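Local coordinates for protein pyruvate kinase 1 (PDB 4KCT) that catalyses phosphoryl transfer from phosphoenolpyruvate to ADP, yielding pyruvate and ATP, and also has an intrinsic oxaloacetate decarboxylase activity, at residues 31-36 against 61-66; 45-50 against 431-436; 51-56 against 195-200; 67-72 against 79-84. All blocks are in the same frame, centred on the assembly; numbering follows the deposited sequence.

Overall arrangement
Interactions 2 to 4 involve strand 46-52 or its neighbour 80-84 in the eight-stranded barrel, and interaction 1 lies on the adjoining helix 58-75. Interactions 1 and 4 share that helix, their centres about 8 Å apart, and are joined by the bond from Asn67 ND2 to Gln33 O. Interaction 2 lies where the alpha/beta domain meets the barrel, its centre about 10 Å from that of interaction 4; Arg50 and Asp84 form a salt bridge between the two sets of segments. Interactions 3 and 4 both reach the potassium ion, through Asn52 and Ser54 in one and Asp84 in the other. Bound pyruvate lies about 11 Å from the Phe53 side chain of interaction 3 and about 13 Å from the Val48 side chain of interaction 2.

Interaction 1: residues 31-36 against 61-66; sequences STQSVE and HQTTIN
Gln33 and Thr64 meet through one short hydrogen bond: Gln33 NE2 donates to Thr64 OG1 at 2.8 Å, with an N-H...O angle of 176°. The acceptor lies in the plane of the amide, and the bond is almost linear. Gln33 comes from the loop just ahead of helix 35-44, and its CG is anti to the backbone N (chi1 -163°) with an extended chain beyond. That conformation carries the amide across to helix 58-75, where it lies roughly perpendicular to the threonine side chains. Thr64 OG1, standing beside its own backbone N, is the branch that reaches Gln33 NE2.

The buried Thr64 side of the contact is the tight part. Ile28 touches both Gln33 and Thr64, and Met51 of strand 46-52 packs against Thr64 as well. Toward Thr63 the fit is looser, a van der Waals contact without a hydrogen bond: the Thr63 CG2 methyl lies 3.7 Å from Gln33 CD and equally far from Gln33 OE1, while Thr63 OG1 turns back to Glu59 O of its own helix. Farther out, Ser34 is exposed at the N-cap of helix 35-44, where its OG binds Ala37 N. Exposed Asn66 accepts a hydrogen bond from Gln62 NE2 along the second helix.

The loop is tied to helix 58-75 a second time through the backbone oxygen of Gln33, which accepts from the Asn67 side chain. One residue thus uses both its amide and its carbonyl on the same helix, and the in-plane bond to Thr64 OG1 restrains rotation of the Gln33 amide.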
loop_
_atom_site.group_PDB
_atom_site.type_symbol
_atom_site.label_atom_id
_atom_site.label_comp_id
_atom_site.label_asym_id
_atom_site.label_seq_id
_atom_site.Cartn_x
_atom_site.Cartn_y
_atom_site.Cartn_z
ATOM N N SER A 31 -9.697 23.639 44.184
ATOM C CA SER A 31 -9.768 24.693 43.164
ATOM C C SER A 31 -11.102 24.704 42.435
ATOM O O SER A 31 -11.427 25.690 41.754
ATOM C CB SER A 31 -8.646 24.549 42.139
ATOM O OG SER A 31 -7.419 24.920 42.689
ATOM N N THR A 32 -11.756 23.539 42.374
ATOM C CA THR A 32 -12.828 23.339 41.400
ATOM C C THR A 32 -14.171 22.809 41.953
ATOM O O THR A 32 -15.080 22.501 41.172
ATOM C CB THR A 32 -12.368 22.455 40.218
ATOM O OG1 THR A 32 -11.572 21.363 40.721
ATOM C CG2 THR A 32 -11.486 23.294 39.249
ATOM N N GLN A 33 -14.282 22.630 43.264
ATOM C CA GLN A 33 -15.434 21.892 43.792
ATOM C C GLN A 33 -16.762 22.671 43.819
ATOM O O GLN A 33 -17.839 22.072 43.890
ATOM C CB GLN A 33 -15.142 21.279 45.167
ATOM C CG GLN A 33 -16.144 20.187 45.543
ATOM C CD GLN A 33 -15.944 19.677 46.960
ATOM O OE1 GLN A 33 -15.788 20.463 47.893
ATOM N NE2 GLN A 33 -15.851 18.372 47.110
ATOM N N SER A 34 -16.690 23.992 43.867
ATOM C CA SER A 34 -17.901 24.782 44.020
ATOM C C SER A 34 -18.769 24.668 42.760
ATOM O O SER A 34 -18.262 24.406 41.658
ATOM C CB SER A 34 -17.564 26.253 44.310
ATOM O OG SER A 34 -17.051 26.891 43.149
ATOM N N VAL A 35 -20.072 24.863 42.913
ATOM C CA VAL A 35 -20.954 24.798 41.759
ATOM C C VAL A 35 -20.527 25.816 40.689
ATOM O O VAL A 35 -20.546 25.521 39.491
ATOM C CB VAL A 35 -22.420 25.023 42.165
ATOM C CG1 VAL A 35 -23.308 25.164 40.941
ATOM C CG2 VAL A 35 -22.887 23.879 43.065
ATOM N N GLU A 36 -20.148 27.012 41.118
ATOM C CA GLU A 36 -19.741 28.002 40.157
ATOM C C GLU A 36 -18.436 27.599 39.450
ATOM O O GLU A 36 -18.324 27.756 38.232
ATOM C CB GLU A 36 -19.640 29.387 40.785
ATOM C CG GLU A 36 -20.228 30.494 39.919
ATOM C CD GLU A 36 -21.717 30.312 39.640
ATOM O OE1 GLU A 36 -22.136 30.514 38.480
ATOM O OE2 GLU A 36 -22.476 29.993 40.578
ATOM N N HIS A 61 -16.499 13.833 48.809
ATOM C CA HIS A 61 -16.845 13.414 47.463
ATOM C C HIS A 61 -18.307 13.492 47.206
ATOM O O HIS A 61 -18.724 13.737 46.086
ATOM C CB HIS A 61 -16.321 12.015 47.184
ATOM C CG HIS A 61 -14.826 11.933 47.186
ATOM N ND1 HIS A 61 -14.060 12.689 46.362
ATOM C CD2 HIS A 61 -13.952 11.291 48.052
ATOM C CE1 HIS A 61 -12.764 12.469 46.641
ATOM N NE2 HIS A 61 -12.695 11.593 47.647
ATOM N N GLN A 62 -19.123 13.370 48.257
ATOM C CA GLN A 62 -20.553 13.597 48.098
ATOM C C GLN A 62 -20.828 15.030 47.634
ATOM O O GLN A 62 -21.713 15.266 46.805
ATOM C CB GLN A 62 -21.319 13.325 49.408
ATOM C CG GLN A 62 -22.837 13.482 49.244
ATOM C CD GLN A 62 -23.451 12.358 48.434
ATOM O OE1 GLN A 62 -23.354 11.196 48.812
ATOM N NE2 GLN A 62 -24.003 12.690 47.257
ATOM N N THR A 63 -20.124 15.987 48.228
ATOM C CA THR A 63 -20.223 17.392 47.805
ATOM C C THR A 63 -19.903 17.547 46.304
ATOM O O THR A 63 -20.606 18.258 45.573
ATOM C CB THR A 63 -19.313 18.297 48.671
ATOM O OG1 THR A 63 -19.732 18.205 50.040
ATOM C CG2 THR A 63 -19.391 19.759 48.238
ATOM N N THR A 64 -18.837 16.888 45.854
ATOM C CA THR A 64 -18.475 16.915 44.435
ATOM C C THR A 64 -19.606 16.367 43.576
ATOM O O THR A 64 -20.051 17.010 42.643
ATOM C CB THR A 64 -17.181 16.110 44.161
ATOM O OG1 THR A 64 -16.102 16.666 44.937
ATOM C CG2 THR A 64 -16.806 16.162 42.607
ATOM N N ILE A 65 -20.114 15.200 43.944
ATOM C CA ILE A 65 -21.222 14.607 43.232
ATOM C C ILE A 65 -22.415 15.563 43.156
ATOM O O ILE A 65 -22.938 15.852 42.044
ATOM C CB ILE A 65 -21.642 13.266 43.865
ATOM C CG1 ILE A 65 -20.584 12.203 43.556
ATOM C CG2 ILE A 65 -23.022 12.821 43.327
ATOM C CD1 ILE A 65 -20.775 10.918 44.329
ATOM N N ASN A 66 -22.816 16.111 44.305
ATOM C CA ASN A 66 -23.974 17.000 44.326
ATOM C C ASN A 66 -23.736 18.251 43.503
ATOM O O ASN A 66 -24.645 18.736 42.795
ATOM C CB ASN A 66 -24.352 17.384 45.768
ATOM C CG ASN A 66 -24.840 16.195 46.575
ATOM O OD1 ASN A 66 -25.128 15.132 46.024
ATOM N ND2 ASN A 66 -24.855 16.343 47.886
#

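Interaction 2: residues 45-50 against 431-436; sequences GMSVAR and QLNVTR
Between the barrel and the alpha/beta domain, the beginning of barrel strand 46-52 receives the turn after helix 426-431 in the alpha/beta domain. The contact is made chiefly by Asn433, whose CB meets Val48 CG2 at 3.6 Å. The two side chains lie antiparallel, side by side. Beyond CB, Asn433 CG lies 3.3 Å from Ser47 O, and Asn433 OD1 comes within 3.5 Å of Ser47 CB. Asn433 ND2 is also near Ser47 O, but the angle is poor and the pair is not hydrogen-bonded; instead this nitrogen donates to His78 O and to Arg430 O, which fix the turn of the amide.

Val48 supplies the apolar half. Its CG2 stands beside the backbone N, anti to the carbonyl carbon, while CG1 is anti to the N (chi1 173°). With this torsion CG2 faces the turn and touches Val434 CG1 at 3.9 Å as well as Asn433 CB. The backbone oxygen of Asn433 is buried here and has no hydrogen-bonding partner in the model.

Around this patch the strand is held by both its barrel neighbours: Ser47 and Val48 bond through their backbones to strand 23-27, and Ser47 and Ala49 to Gly80 of strand 80-84. From the alpha/beta domain, Val434 also touches Pro292 in a loop and Cys327 of strand 327-330, while Leu432 and Thr435 pack on helix 405-412.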
loop_
_atom_site.group_PDB
_atom_site.type_symbol
_atom_site.label_atom_id
_atom_site.label_comp_id
_atom_site.label_asym_id
_atom_site.label_seq_id
_atom_site.Cartn_x
_atom_site.Cartn_y
_atom_site.Cartn_z
ATOM N N GLY A 45 -14.796 23.062 28.869
ATOM C CA GLY A 45 -14.674 21.813 28.100
ATOM C C GLY A 45 -14.552 20.510 28.880
ATOM O O GLY A 45 -14.329 19.438 28.289
ATOM N N MET A 46 -14.827 20.538 30.179
ATOM C CA MET A 46 -14.829 19.286 30.941
ATOM C C MET A 46 -16.010 18.421 30.493
ATOM O O MET A 46 -17.134 18.907 30.463
ATOM C CB MET A 46 -14.982 19.550 32.430
ATOM C CG MET A 46 -15.138 18.252 33.214
ATOM S SD MET A 46 -15.296 18.440 35.029
ATOM C CE MET A 46 -16.885 19.258 35.173
ATOM N N SER A 47 -15.753 17.157 30.155
ATOM C CA SER A 47 -16.830 16.181 29.882
ATOM C C SER A 47 -17.061 15.201 31.024
ATOM O O SER A 47 -18.135 14.609 31.117
ATOM C CB SER A 47 -16.532 15.385 28.601
ATOM O OG SER A 47 -16.684 16.229 27.469
ATOM N N VAL A 48 -16.008 14.899 31.790
ATOM C CA VAL A 48 -16.119 13.903 32.896
ATOM C C VAL A 48 -15.404 14.467 34.103
ATOM O O VAL A 48 -14.315 15.030 33.964
ATOM C CB VAL A 48 -15.437 12.568 32.552
ATOM C CG1 VAL A 48 -15.423 11.634 33.782
ATOM C CG2 VAL A 48 -16.119 11.896 31.331
ATOM N N ALA A 49 -16.065 14.407 35.267
ATOM C CA ALA A 49 -15.476 14.836 36.521
ATOM C C ALA A 49 -14.898 13.635 37.278
ATOM O O ALA A 49 -15.592 12.642 37.521
ATOM C CB ALA A 49 -16.520 15.560 37.379
ATOM N N ARG A 50 -13.606 13.686 37.535
ATOM C CA ARG A 50 -12.916 12.601 38.233
ATOM C C ARG A 50 -12.796 12.926 39.731
ATOM O O ARG A 50 -12.398 14.037 40.109
ATOM C CB ARG A 50 -11.542 12.387 37.645
ATOM C CG ARG A 50 -10.669 11.356 38.387
ATOM C CD ARG A 50 -9.262 11.334 37.781
ATOM N NE ARG A 50 -8.331 10.433 38.473
ATOM C CZ ARG A 50 -7.307 10.854 39.206
ATOM N NH1 ARG A 50 -7.087 12.174 39.375
ATOM N NH2 ARG A 50 -6.520 9.970 39.798
ATOM N N GLN A 431 -22.107 8.294 30.110
ATOM C CA GLN A 431 -21.022 7.343 29.858
ATOM C C GLN A 431 -20.349 7.578 28.498
ATOM O O GLN A 431 -19.179 7.286 28.329
ATOM C CB GLN A 431 -21.539 5.900 29.976
ATOM C CG GLN A 431 -21.685 5.483 31.442
ATOM C CD GLN A 431 -22.330 4.137 31.604
ATOM O OE1 GLN A 431 -22.879 3.595 30.656
ATOM N NE2 GLN A 431 -22.228 3.568 32.797
ATOM N N LEU A 432 -21.097 8.113 27.546
ATOM C CA LEU A 432 -20.575 8.306 26.204
ATOM C C LEU A 432 -19.606 9.490 26.151
ATOM O O LEU A 432 -18.919 9.695 25.158
ATOM C CB LEU A 432 -21.726 8.457 25.197
ATOM C CG LEU A 432 -22.357 7.100 24.772
ATOM C CD1 LEU A 432 -23.590 7.360 23.914
ATOM C CD2 LEU A 432 -21.330 6.271 23.969
ATOM N N ASN A 433 -19.475 10.193 27.278
ATOM C CA ASN A 433 -18.491 11.285 27.418
ATOM C C ASN A 433 -17.037 10.836 27.329
ATOM O O ASN A 433 -16.132 11.686 27.151
ATOM C CB ASN A 433 -18.679 12.037 28.759
ATOM C CG ASN A 433 -19.778 13.089 28.703
ATOM O OD1 ASN A 433 -19.684 14.035 27.950
ATOM N ND2 ASN A 433 -20.722 13.008 29.631
ATOM N N VAL A 434 -16.760 9.541 27.514
ATOM C CA VAL A 434 -15.380 9.074 27.263
ATOM C C VAL A 434 -15.111 8.585 25.836
ATOM O O VAL A 434 -14.050 8.056 25.558
ATOM C CB VAL A 434 -14.882 8.034 28.276
ATOM C CG1 VAL A 434 -14.835 8.633 29.673
ATOM C CG2 VAL A 434 -15.771 6.791 28.254
ATOM N N THR A 435 -16.051 8.811 24.925
ATOM C CA THR A 435 -15.924 8.236 23.600
ATOM C C THR A 435 -15.801 9.319 22.550
ATOM O O THR A 435 -16.615 10.251 22.507
ATOM C CB THR A 435 -17.108 7.298 23.300
ATOM O OG1 THR A 435 -16.897 6.069 24.018
ATOM C CG2 THR A 435 -17.180 6.992 21.825
ATOM N N ARG A 436 -14.732 9.241 21.747
ATOM C CA ARG A 436 -14.405 10.312 20.810
ATOM C C ARG A 436 -15.613 10.654 19.921
ATOM O O ARG A 436 -16.238 9.740 19.345
ATOM C CB ARG A 436 -13.210 9.883 19.943
ATOM C CG ARG A 436 -12.700 10.962 18.971
ATOM C CD ARG A 436 -11.542 10.390 18.135
ATOM N NE ARG A 436 -11.039 11.357 17.159
ATOM C CZ ARG A 436 -11.552 11.536 15.938
ATOM N NH1 ARG A 436 -11.037 12.465 15.146
ATOM N NH2 ARG A 436 -12.572 10.784 15.504
#

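Interaction 3: residues 51-56 against 195-200; sequences MNFSHG and RKDLEF. With K (potassium ion), chain D.
Phe53 projects from the turn after strand 46-52 toward helix 192-204, where Asp197 and Phe200 receive it. Its CB lies 3.9 Å from Asp197 OD1. One bond beyond CG, the ring atom CD2 comes to 3.5 Å from Asp197 CG; the carboxylate sits at the ring edge, near its plane, with the two planes 65° apart. Phe53 CE2 is near both partners, 3.9 Å from Phe200 CD2 and 4.1 Å from Asp197 CB, and at the tip Phe53 CZ meets Phe200 CE2 at 3.7 Å. The two rings are oblique, their planes 50° apart.

The carboxylate of Asp197 is held from elsewhere, by a salt bridge of OD1 to Lys193 and a hydrogen bond of OD2 to His58. Lys193 also binds Phe53 O, linking helix and turn again, and the ring of His61 stacks on Phe53.

Asn52 to His55 form a type I beta turn, and Asn52 OD1 accepts from Ser54 N in an Asx turn. Potassium is bound by Asn52 OD1 at 2.7 Å and Ser54 OG at 2.8 Å; two waters, Asp84 and Thr85 O complete the monovalent-cation site characteristic of potassium-dependent pyruvate kinases.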
loop_
_atom_site.group_PDB
_atom_site.type_symbol
_atom_site.label_atom_id
_atom_site.label_comp_id
_atom_site.label_asym_id
_atom_site.label_seq_id
_atom_site.Cartn_x
_atom_site.Cartn_y
_atom_site.Cartn_z
ATOM N N MET A 51 -13.286 12.010 40.561
ATOM C CA MET A 51 -13.062 12.066 41.993
ATOM C C MET A 51 -11.930 11.109 42.349
ATOM O O MET A 51 -12.027 9.898 42.112
ATOM C CB MET A 51 -14.332 11.649 42.746
ATOM C CG MET A 51 -15.599 12.411 42.325
ATOM S SD MET A 51 -17.050 11.818 43.202
ATOM C CE MET A 51 -17.208 10.130 42.588
ATOM N N ASN A 52 -10.868 11.649 42.931
ATOM C CA ASN A 52 -9.733 10.856 43.317
ATOM C C ASN A 52 -9.889 10.390 44.740
ATOM O O ASN A 52 -9.672 11.163 45.682
ATOM C CB ASN A 52 -8.446 11.671 43.200
ATOM C CG ASN A 52 -7.202 10.832 43.486
ATOM O OD1 ASN A 52 -7.290 9.620 43.755
ATOM N ND2 ASN A 52 -6.049 11.469 43.442
ATOM N N PHE A 53 -10.333 9.146 44.904
ATOM C CA PHE A 53 -10.606 8.610 46.241
ATOM C C PHE A 53 -9.344 8.179 46.963
ATOM O O PHE A 53 -9.420 7.667 48.075
ATOM C CB PHE A 53 -11.596 7.429 46.183
ATOM C CG PHE A 53 -13.033 7.840 46.230
ATOM C CD1 PHE A 53 -13.540 8.760 45.322
ATOM C CD2 PHE A 53 -13.889 7.317 47.203
ATOM C CE1 PHE A 53 -14.873 9.123 45.355
ATOM C CE2 PHE A 53 -15.219 7.675 47.240
ATOM C CZ PHE A 53 -15.705 8.611 46.344
ATOM N N SER A 54 -8.177 8.433 46.375
ATOM C CA SER A 54 -6.947 8.378 47.171
ATOM C C SER A 54 -6.962 9.389 48.322
ATOM O O SER A 54 -6.329 9.162 49.340
ATOM C CB SER A 54 -5.709 8.592 46.306
ATOM O OG SER A 54 -5.492 7.479 45.475
ATOM N N HIS A 55 -7.709 10.484 48.166
ATOM C CA HIS A 55 -7.817 11.513 49.223
ATOM C C HIS A 55 -9.258 11.836 49.469
ATOM O O HIS A 55 -10.112 11.552 48.625
ATOM C CB HIS A 55 -7.079 12.795 48.821
ATOM C CG HIS A 55 -5.763 12.550 48.130
ATOM N ND1 HIS A 55 -4.707 11.976 48.757
ATOM C CD2 HIS A 55 -5.361 12.780 46.814
ATOM C CE1 HIS A 55 -3.695 11.825 47.880
ATOM N NE2 HIS A 55 -4.088 12.334 46.696
ATOM N N GLY A 56 -9.540 12.462 50.614
ATOM C CA GLY A 56 -10.875 13.014 50.897
ATOM C C GLY A 56 -11.862 11.997 51.449
ATOM O O GLY A 56 -11.842 10.841 51.075
ATOM N N ARG A 195 -13.682 -1.400 48.697
ATOM C CA ARG A 195 -15.054 -1.914 48.789
ATOM C C ARG A 195 -16.042 -0.902 49.277
ATOM O O ARG A 195 -17.138 -0.806 48.755
ATOM C CB ARG A 195 -15.104 -3.115 49.704
ATOM C CG ARG A 195 -14.596 -4.344 49.039
ATOM C CD ARG A 195 -15.236 -5.585 49.613
ATOM N NE ARG A 195 -14.570 -6.732 49.047
ATOM C CZ ARG A 195 -15.055 -7.440 48.045
ATOM N NH1 ARG A 195 -16.299 -7.243 47.634
ATOM N NH2 ARG A 195 -14.321 -8.393 47.507
ATOM N N LYS A 196 -15.737 -0.270 50.398
ATOM C CA LYS A 196 -16.619 0.772 50.897
ATOM C C LYS A 196 -16.752 1.899 49.871
ATOM O O LYS A 196 -17.813 2.501 49.739
ATOM C CB LYS A 196 -16.105 1.319 52.229
ATOM C CG LYS A 196 -15.889 0.232 53.274
ATOM C CD LYS A 196 -16.665 0.503 54.551
ATOM C CE LYS A 196 -16.405 -0.581 55.603
ATOM N NZ LYS A 196 -14.971 -0.639 56.028
ATOM N N ASP A 197 -15.643 2.250 49.222
ATOM C CA ASP A 197 -15.685 3.313 48.207
ATOM C C ASP A 197 -16.564 2.939 46.997
ATOM O O ASP A 197 -17.326 3.769 46.509
ATOM C CB ASP A 197 -14.267 3.714 47.752
ATOM C CG ASP A 197 -13.420 4.333 48.890
ATOM O OD1 ASP A 197 -12.174 4.467 48.714
ATOM O OD2 ASP A 197 -13.994 4.669 49.960
ATOM N N LEU A 198 -16.481 1.685 46.550
ATOM C CA LEU A 198 -17.313 1.213 45.432
ATOM C C LEU A 198 -18.785 1.108 45.819
ATOM O O LEU A 198 -19.674 1.527 45.068
ATOM C CB LEU A 198 -16.810 -0.122 44.917
ATOM C CG LEU A 198 -15.399 -0.083 44.289
ATOM C CD1 LEU A 198 -14.915 -1.490 43.984
ATOM C CD2 LEU A 198 -15.377 0.772 43.014
ATOM N N GLU A 199 -19.035 0.656 47.044
ATOM C CA GLU A 199 -20.380 0.671 47.586
ATOM C C GLU A 199 -20.968 2.081 47.566
ATOM O O GLU A 199 -22.119 2.261 47.221
ATOM C CB GLU A 199 -20.379 0.100 49.012
ATOM C CG GLU A 199 -21.594 0.492 49.850
ATOM C CD GLU A 199 -21.593 -0.196 51.218
ATOM O OE1 GLU A 199 -22.261 -1.248 51.351
ATOM O OE2 GLU A 199 -20.872 0.281 52.137
ATOM N N PHE A 200 -20.182 3.064 47.991
ATOM C CA PHE A 200 -20.596 4.481 47.929
ATOM C C PHE A 200 -20.860 4.902 46.466
ATOM O O PHE A 200 -21.923 5.428 46.145
ATOM C CB PHE A 200 -19.508 5.359 48.564
ATOM C CG PHE A 200 -19.719 6.838 48.376
ATOM C CD1 PHE A 200 -20.437 7.578 49.317
ATOM C CD2 PHE A 200 -19.147 7.501 47.302
ATOM C CE1 PHE A 200 -20.610 8.951 49.165
ATOM C CE2 PHE A 200 -19.311 8.876 47.136
ATOM C CZ PHE A 200 -20.029 9.603 48.075
HETATM K K K D . -6.562 7.128 42.891
HETATM O O HOH W 1 -4.560 5.486 43.239
HETATM O O HOH W 2 -4.403 8.276 41.335
#

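Interaction 4: residues 67-72 against 79-84; sequences NVRAAA and IGIALD. With K (potassium ion), chain D.
Val68 and Ala72 of helix 58-75 rest on Ile79, just ahead of strand 80-84, and on Ile81 within it, in the beta-alpha-beta unit of strand 46-52, helix 58-75 and strand 80-84. This is the right-handed crossover repeated around a TIM barrel, with the helix covering the outside of the sheet.

Conformation decides which branches meet. A chi1 of 165° turns Val68 CG1 away from the backbone N, and this one methyl serves both isoleucines, lying 4.0 Å from Ile79 CG2 and 3.9 Å from Ile81 CG1. The two isoleucines share a first torsion, with CG1 opposite the carbonyl carbon, which in Ile79 puts CG1 3.9 Å from Ala72 CB. They differ at the next. In Ile81 the extended chain (chi2 171°) carries CD1 across to the helix, to Val68 CG1 and the Arg69 shaft; in Ile79, chi2 of -64° folds CD1 away from that extended form.

Arg69 is stretched from CG to NE and lies nearly perpendicular to Ile81. Its NE is 3.8 Å from Ile81 CD1, which approaches the guanidinium obliquely, and its NH2 is bonded to Gln204 O. Leu38 and Ala49 also pack on Val68, while Met51 and Val206 pack on Ile81.

At the far end of the strand, Asp84 OD2 forms salt bridges with Arg50 and Lys239, whereas Asp84 OD1 binds the potassium ion at 2.7 Å.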
loop_
_atom_site.group_PDB
_atom_site.type_symbol
_atom_site.label_atom_id
_atom_site.label_comp_id
_atom_site.label_asym_id
_atom_site.label_seq_id
_atom_site.Cartn_x
_atom_site.Cartn_y
_atom_site.Cartn_z
ATOM N N ASN A 67 -22.546 18.820 43.641
ATOM C CA ASN A 67 -22.231 20.056 42.941
ATOM C C ASN A 67 -22.123 19.851 41.429
ATOM O O ASN A 67 -22.528 20.729 40.648
ATOM C CB ASN A 67 -20.955 20.719 43.513
ATOM C CG ASN A 67 -21.189 21.321 44.894
ATOM O OD1 ASN A 67 -22.270 21.218 45.414
ATOM N ND2 ASN A 67 -20.148 21.875 45.511
ATOM N N VAL A 68 -21.568 18.707 41.017
ATOM C CA VAL A 68 -21.430 18.396 39.577
ATOM C C VAL A 68 -22.824 18.283 38.963
ATOM O O VAL A 68 -23.120 18.914 37.945
ATOM C CB VAL A 68 -20.666 17.072 39.325
ATOM C CG1 VAL A 68 -20.876 16.598 37.881
ATOM C CG2 VAL A 68 -19.171 17.242 39.603
ATOM N N ARG A 69 -23.726 17.589 39.658
ATOM C CA ARG A 69 -25.092 17.445 39.159
ATOM C C ARG A 69 -25.880 18.768 39.110
ATOM O O ARG A 69 -26.551 19.060 38.118
ATOM C CB ARG A 69 -25.839 16.374 39.948
ATOM C CG ARG A 69 -25.327 14.990 39.617
ATOM C CD ARG A 69 -25.798 13.946 40.603
ATOM N NE ARG A 69 -25.332 12.637 40.177
ATOM C CZ ARG A 69 -25.394 11.543 40.923
ATOM N NH1 ARG A 69 -25.874 11.612 42.163
ATOM N NH2 ARG A 69 -24.901 10.394 40.457
ATOM N N ALA A 70 -25.707 19.600 40.124
ATOM C CA ALA A 70 -26.341 20.934 40.122
ATOM C C ALA A 70 -25.779 21.838 39.001
ATOM O O ALA A 70 -26.528 22.515 38.306
ATOM C CB ALA A 70 -26.169 21.596 41.468
ATOM N N ALA A 71 -24.463 21.831 38.826
ATOM C CA ALA A 71 -23.839 22.609 37.766
ATOM C C ALA A 71 -24.300 22.108 36.382
ATOM O O ALA A 71 -24.669 22.906 35.501
ATOM C CB ALA A 71 -22.311 22.542 37.885
ATOM N N ALA A 72 -24.282 20.791 36.189
ATOM C CA ALA A 72 -24.681 20.236 34.904
ATOM C C ALA A 72 -26.164 20.542 34.590
ATOM O O ALA A 72 -26.514 20.847 33.437
ATOM C CB ALA A 72 -24.417 18.739 34.861
ATOM N N ILE A 79 -22.932 15.244 32.233
ATOM C CA ILE A 79 -21.511 15.147 32.602
ATOM C C ILE A 79 -21.253 13.819 33.329
ATOM O O ILE A 79 -21.978 13.478 34.254
ATOM C CB ILE A 79 -21.104 16.328 33.506
ATOM C CG1 ILE A 79 -21.330 17.662 32.763
ATOM C CG2 ILE A 79 -19.683 16.153 34.060
ATOM C CD1 ILE A 79 -20.476 17.849 31.520
ATOM N N GLY A 80 -20.266 13.051 32.853
ATOM C CA GLY A 80 -19.918 11.788 33.478
ATOM C C GLY A 80 -19.295 12.036 34.846
ATOM O O GLY A 80 -18.551 13.003 35.030
ATOM N N ILE A 81 -19.533 11.126 35.784
ATOM C CA ILE A 81 -18.855 11.171 37.072
ATOM C C ILE A 81 -18.056 9.870 37.288
ATOM O O ILE A 81 -18.599 8.762 37.151
ATOM C CB ILE A 81 -19.857 11.383 38.239
ATOM C CG1 ILE A 81 -20.499 12.771 38.151
ATOM C CG2 ILE A 81 -19.141 11.229 39.587
ATOM C CD1 ILE A 81 -21.666 12.989 39.135
ATOM N N ALA A 82 -16.741 10.014 37.470
ATOM C CA ALA A 82 -15.853 8.864 37.609
ATOM C C ALA A 82 -15.324 8.766 39.021
ATOM O O ALA A 82 -14.869 9.755 39.587
ATOM C CB ALA A 82 -14.676 8.953 36.603
ATOM N N LEU A 83 -15.250 7.541 39.533
ATOM C CA LEU A 83 -14.677 7.293 40.852
ATOM C C LEU A 83 -13.334 6.580 40.666
ATOM O O LEU A 83 -13.286 5.480 40.122
ATOM C CB LEU A 83 -15.646 6.438 41.695
ATOM C CG LEU A 83 -15.287 6.263 43.185
ATOM C CD1 LEU A 83 -16.508 5.822 43.987
ATOM C CD2 LEU A 83 -14.120 5.279 43.367
ATOM N N ASP A 84 -12.239 7.260 41.014
ATOM C CA ASP A 84 -10.890 6.704 40.806
ATOM C C ASP A 84 -10.385 6.103 42.123
ATOM O O ASP A 84 -10.209 6.825 43.096
ATOM C CB ASP A 84 -9.939 7.818 40.292
ATOM C CG ASP A 84 -8.561 7.290 39.871
ATOM O OD1 ASP A 84 -7.937 6.567 40.669
ATOM O OD2 ASP A 84 -8.070 7.648 38.758
HETATM K K K D . -6.562 7.128 42.891
HETATM O O HOH W 1 -4.560 5.486 43.239
HETATM O O HOH W 2 -4.403 8.276 41.335
#